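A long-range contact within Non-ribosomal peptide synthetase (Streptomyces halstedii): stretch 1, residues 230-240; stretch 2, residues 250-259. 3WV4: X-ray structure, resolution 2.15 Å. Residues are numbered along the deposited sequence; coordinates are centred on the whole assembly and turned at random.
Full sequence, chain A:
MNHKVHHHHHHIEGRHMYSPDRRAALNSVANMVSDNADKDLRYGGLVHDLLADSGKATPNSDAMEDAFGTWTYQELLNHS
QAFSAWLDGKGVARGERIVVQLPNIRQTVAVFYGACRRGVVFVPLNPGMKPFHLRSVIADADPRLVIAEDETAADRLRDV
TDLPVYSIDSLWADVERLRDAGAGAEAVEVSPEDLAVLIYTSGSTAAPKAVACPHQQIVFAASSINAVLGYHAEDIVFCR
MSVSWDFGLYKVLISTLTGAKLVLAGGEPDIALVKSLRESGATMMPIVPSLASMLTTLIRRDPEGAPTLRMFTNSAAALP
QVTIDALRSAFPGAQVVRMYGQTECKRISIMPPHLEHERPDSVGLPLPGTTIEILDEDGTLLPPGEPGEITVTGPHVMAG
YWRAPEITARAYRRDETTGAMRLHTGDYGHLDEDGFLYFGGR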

# COMPACT_ATOMS: atom_id res chain seq x y z
N GLY A 230 -8.11 1.57 -13.09
CA GLY A 230 -9.23 0.72 -13.57
C GLY A 230 -9.00 -0.74 -13.33
O GLY A 230 -9.18 -1.53 -14.23
N TYR A 231 -8.52 -1.12 -12.14
CA TYR A 231 -8.50 -2.56 -11.80
C TYR A 231 -9.96 -3.02 -11.79
O TYR A 231 -10.83 -2.23 -11.52
CB TYR A 231 -7.91 -2.87 -10.43
CG TYR A 231 -6.40 -2.77 -10.29
CD1 TYR A 231 -5.79 -1.52 -10.31
CD2 TYR A 231 -5.60 -3.86 -10.00
CE1 TYR A 231 -4.45 -1.37 -10.09
CE2 TYR A 231 -4.19 -3.71 -9.80
CZ TYR A 231 -3.63 -2.45 -9.82
OH TYR A 231 -2.21 -2.18 -9.67
N HIS A 232 -10.20 -4.28 -12.12
CA HIS A 232 -11.55 -4.83 -12.08
C HIS A 232 -11.50 -6.29 -11.60
O HIS A 232 -10.42 -6.86 -11.39
CB HIS A 232 -12.27 -4.67 -13.41
CG HIS A 232 -11.55 -5.28 -14.56
ND1 HIS A 232 -11.57 -6.63 -14.82
CD2 HIS A 232 -10.77 -4.72 -15.52
CE1 HIS A 232 -10.85 -6.88 -15.90
NE2 HIS A 232 -10.34 -5.74 -16.34
N ALA A 233 -12.69 -6.85 -11.39
CA ALA A 233 -12.84 -8.12 -10.68
C ALA A 233 -12.16 -9.29 -11.36
O ALA A 233 -11.81 -10.23 -10.70
CB ALA A 233 -14.33 -8.42 -10.45
N GLU A 234 -12.04 -9.26 -12.67
CA GLU A 234 -11.34 -10.28 -13.37
C GLU A 234 -9.80 -10.06 -13.46
O GLU A 234 -9.15 -10.83 -14.09
CB GLU A 234 -11.97 -10.45 -14.75
CG GLU A 234 -13.38 -11.10 -14.61
CD GLU A 234 -14.12 -11.34 -15.92
OE1 GLU A 234 -14.34 -10.37 -16.70
OE2 GLU A 234 -14.53 -12.51 -16.16
N ASP A 235 -9.23 -9.00 -12.86
CA ASP A 235 -7.77 -8.84 -12.91
C ASP A 235 -7.10 -9.79 -11.94
O ASP A 235 -7.68 -10.26 -11.03
CB ASP A 235 -7.32 -7.42 -12.64
CG ASP A 235 -7.48 -6.53 -13.86
OD1 ASP A 235 -7.00 -6.91 -14.95
OD2 ASP A 235 -8.08 -5.41 -13.71
N ILE A 236 -5.88 -10.13 -12.24
CA ILE A 236 -5.10 -10.93 -11.37
C ILE A 236 -3.83 -10.08 -11.19
O ILE A 236 -3.14 -9.84 -12.16
CB ILE A 236 -4.79 -12.26 -12.02
CG1 ILE A 236 -6.11 -13.07 -12.13
CG2 ILE A 236 -3.73 -13.00 -11.21
CD1 ILE A 236 -6.05 -14.48 -12.73
N VAL A 237 -3.55 -9.67 -9.95
CA VAL A 237 -2.49 -8.72 -9.64
C VAL A 237 -1.28 -9.47 -9.10
O VAL A 237 -1.35 -10.11 -8.03
CB VAL A 237 -2.96 -7.69 -8.61
CG1 VAL A 237 -1.95 -6.58 -8.38
CG2 VAL A 237 -4.31 -7.08 -9.07
N PHE A 238 -0.17 -9.39 -9.82
CA PHE A 238 1.05 -10.05 -9.43
C PHE A 238 1.92 -9.07 -8.65
O PHE A 238 2.51 -8.15 -9.22
CB PHE A 238 1.79 -10.59 -10.65
CG PHE A 238 2.91 -11.57 -10.29
CD1 PHE A 238 4.16 -11.11 -9.93
CD2 PHE A 238 2.68 -12.96 -10.31
CE1 PHE A 238 5.17 -12.01 -9.58
CE2 PHE A 238 3.69 -13.84 -10.00
CZ PHE A 238 4.93 -13.38 -9.61
N CYS A 239 2.02 -9.29 -7.35
CA CYS A 239 2.65 -8.37 -6.47
C CYS A 239 3.86 -8.99 -5.81
O CYS A 239 3.76 -9.88 -4.93
CB CYS A 239 1.66 -7.90 -5.41
SG CYS A 239 2.34 -6.56 -4.44
N ARG A 240 5.00 -8.49 -6.24
CA ARG A 240 6.30 -8.91 -5.78
C ARG A 240 6.75 -7.93 -4.68
O ARG A 240 7.68 -8.20 -3.91
CB ARG A 240 7.19 -8.94 -7.01
CG ARG A 240 8.58 -9.48 -6.85
CD ARG A 240 8.75 -10.99 -7.12
NE ARG A 240 10.01 -11.14 -7.87
CZ ARG A 240 11.21 -10.86 -7.35
NH1 ARG A 240 11.34 -10.51 -6.07
NH2 ARG A 240 12.29 -10.95 -8.11
N TYR A 250 -1.53 -1.15 -0.86
CA TYR A 250 -2.61 -0.61 -1.65
C TYR A 250 -2.99 -1.51 -2.77
O TYR A 250 -4.07 -1.38 -3.37
CB TYR A 250 -2.30 0.79 -2.19
CG TYR A 250 -2.61 1.86 -1.19
CD1 TYR A 250 -3.71 2.65 -1.30
CD2 TYR A 250 -1.77 2.06 -0.11
CE1 TYR A 250 -3.96 3.66 -0.39
CE2 TYR A 250 -1.99 3.04 0.82
CZ TYR A 250 -3.09 3.84 0.69
OH TYR A 250 -3.33 4.82 1.62
N LYS A 251 -2.10 -2.44 -3.08
CA LYS A 251 -2.49 -3.47 -4.01
C LYS A 251 -3.40 -4.45 -3.29
O LYS A 251 -4.35 -4.93 -3.89
CB LYS A 251 -1.26 -4.02 -4.79
CG LYS A 251 -0.66 -2.97 -5.84
CD LYS A 251 -1.44 -1.57 -6.20
CE LYS A 251 -0.77 -0.25 -5.69
NZ LYS A 251 -0.72 1.07 -6.54
N VAL A 252 -3.21 -4.65 -1.99
CA VAL A 252 -4.19 -5.43 -1.16
C VAL A 252 -5.54 -4.68 -1.13
O VAL A 252 -6.59 -5.27 -1.35
CB VAL A 252 -3.74 -5.56 0.29
CG1 VAL A 252 -4.81 -6.25 1.14
CG2 VAL A 252 -2.43 -6.30 0.40
N LEU A 253 -5.49 -3.36 -0.91
CA LEU A 253 -6.74 -2.58 -0.83
C LEU A 253 -7.48 -2.49 -2.13
O LEU A 253 -8.72 -2.68 -2.18
CB LEU A 253 -6.46 -1.18 -0.33
CG LEU A 253 -5.84 -1.17 1.07
CD1 LEU A 253 -5.14 0.18 1.36
CD2 LEU A 253 -6.92 -1.42 2.06
N ILE A 254 -6.75 -2.20 -3.20
CA ILE A 254 -7.39 -2.03 -4.47
C ILE A 254 -7.93 -3.38 -5.01
O ILE A 254 -9.04 -3.41 -5.61
CB ILE A 254 -6.47 -1.35 -5.47
CG1 ILE A 254 -6.27 0.10 -5.03
CG2 ILE A 254 -7.07 -1.44 -6.87
CD1 ILE A 254 -5.06 0.75 -5.58
N SER A 255 -7.19 -4.46 -4.83
CA SER A 255 -7.74 -5.76 -5.20
C SER A 255 -8.99 -5.98 -4.45
O SER A 255 -9.97 -6.40 -4.99
CB SER A 255 -6.80 -6.94 -4.96
OG SER A 255 -5.53 -6.65 -5.46
N THR A 256 -8.97 -5.67 -3.17
CA THR A 256 -10.14 -5.92 -2.32
C THR A 256 -11.31 -5.01 -2.72
O THR A 256 -12.44 -5.45 -2.85
CB THR A 256 -9.75 -5.79 -0.85
OG1 THR A 256 -8.63 -6.65 -0.58
CG2 THR A 256 -10.88 -6.19 0.02
N LEU A 257 -11.02 -3.76 -3.05
CA LEU A 257 -12.06 -2.79 -3.49
C LEU A 257 -12.80 -3.32 -4.70
O LEU A 257 -14.01 -3.24 -4.76
CB LEU A 257 -11.42 -1.43 -3.80
CG LEU A 257 -12.20 -0.38 -4.55
CD1 LEU A 257 -13.41 0.11 -3.74
CD2 LEU A 257 -11.29 0.82 -4.80
N THR A 258 -12.08 -3.92 -5.64
CA THR A 258 -12.66 -4.26 -6.89
C THR A 258 -12.99 -5.75 -7.03
O THR A 258 -13.61 -6.11 -7.97
CB THR A 258 -11.66 -3.95 -8.04
OG1 THR A 258 -10.46 -4.71 -7.83
CG2 THR A 258 -11.33 -2.48 -8.07
N GLY A 259 -12.59 -6.62 -6.11
CA GLY A 259 -12.88 -8.06 -6.25
C GLY A 259 -11.83 -8.83 -7.01
O GLY A 259 -11.95 -10.03 -7.27

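The strand 236-239 runs almost exactly antiparallel to the helix 250-258, with 172° between their directions and 10.0 Å between their axes at closest approach. That spacing is typical of a helix lying against a strand, with side chains filling the gap. No hydrogen bond crosses between the stretches; 418 Å² of surface is buried by packing alone, and the helix carries its own backbone hydrogen bonds, as from Ile-254 N to O of Tyr-250 at 2.8 Å.

In the strand, alternation decides which residues take part. Val-237 and Cys-239 direct their CA-to-CB bonds toward the helix, whereas that of Ile-236 points away. Both inward residues adopt chi1 near 180° (t). Val-237 places CG2 3.8 Å from OG of Ser-255, and the SG of Cys-239 lies 4.4 Å from CB of Lys-251. At this end the CA atoms of Cys-239 and Lys-251 stand 7.5 Å apart, and the short side chains of Val-237 and Cys-239 reach helix atoms across that gap.

On the helix, Lys-251, Ile-254 and Thr-258 point toward stretch 1, following the three-to-four-residue repeat that brings side chains onto one face, while Ser-255 points sideways. A serine or threonine hydroxyl within a helix can bond back to a carbonyl one turn earlier, and this hides its polarity in an apolar contact. Ser-255, with chi1 at -47° (m), donates from OG to O of Lys-251 at 2.6 Å. Thr-258 instead takes the p rotamer, 59°, yet its OG1 also donates to a carbonyl, O of Ile-254, at 2.9 Å. With the hydroxyl so committed, its methyl CG2 packs 3.5 Å from O of Tyr-231.

Tyr-231 has the largest area covered by the other stretch. Its m rotamer (chi1 -74°) carries the ring along the helix, and Ile-254, also m at chi1, sets its CG2 over one ring face, 4.0 Å from the centroid of the Tyr-231 ring and 25° off the normal. This is a CH-pi contact, in which a weakly polarised methyl meets the electron-rich face of an aromatic ring. Farther along, the Tyr-231 OH comes within 3.6 Å of CD of Lys-251, so the lysine contributes aliphatic chain here, not charge. The lysine's chi2, at -9°, is nearly eclipsed, and chi3 and chi4 also lie between wells.

Before the strand, a type I turn from His-232 to Asp-235 reverses the chain. It is closed by Asp-235 N donating to O of His-232 at 2.9 Å. Asp-235, at chi1 -78° (m), brings its carboxylate back to the amide of His-232, whose N donates to OD2 of Asp-235, also at 2.9 Å. The turn sits against the helix end, where the CA atoms of Ala-233 and Gly-259 are 4.4 Å apart. There Gly-259 leaves helical geometry with phi at 89°, a conformation that calls for glycine: a CB would jam against the preceding carbonyl oxygen and would lie 3.5 Å from CB of Ala-233.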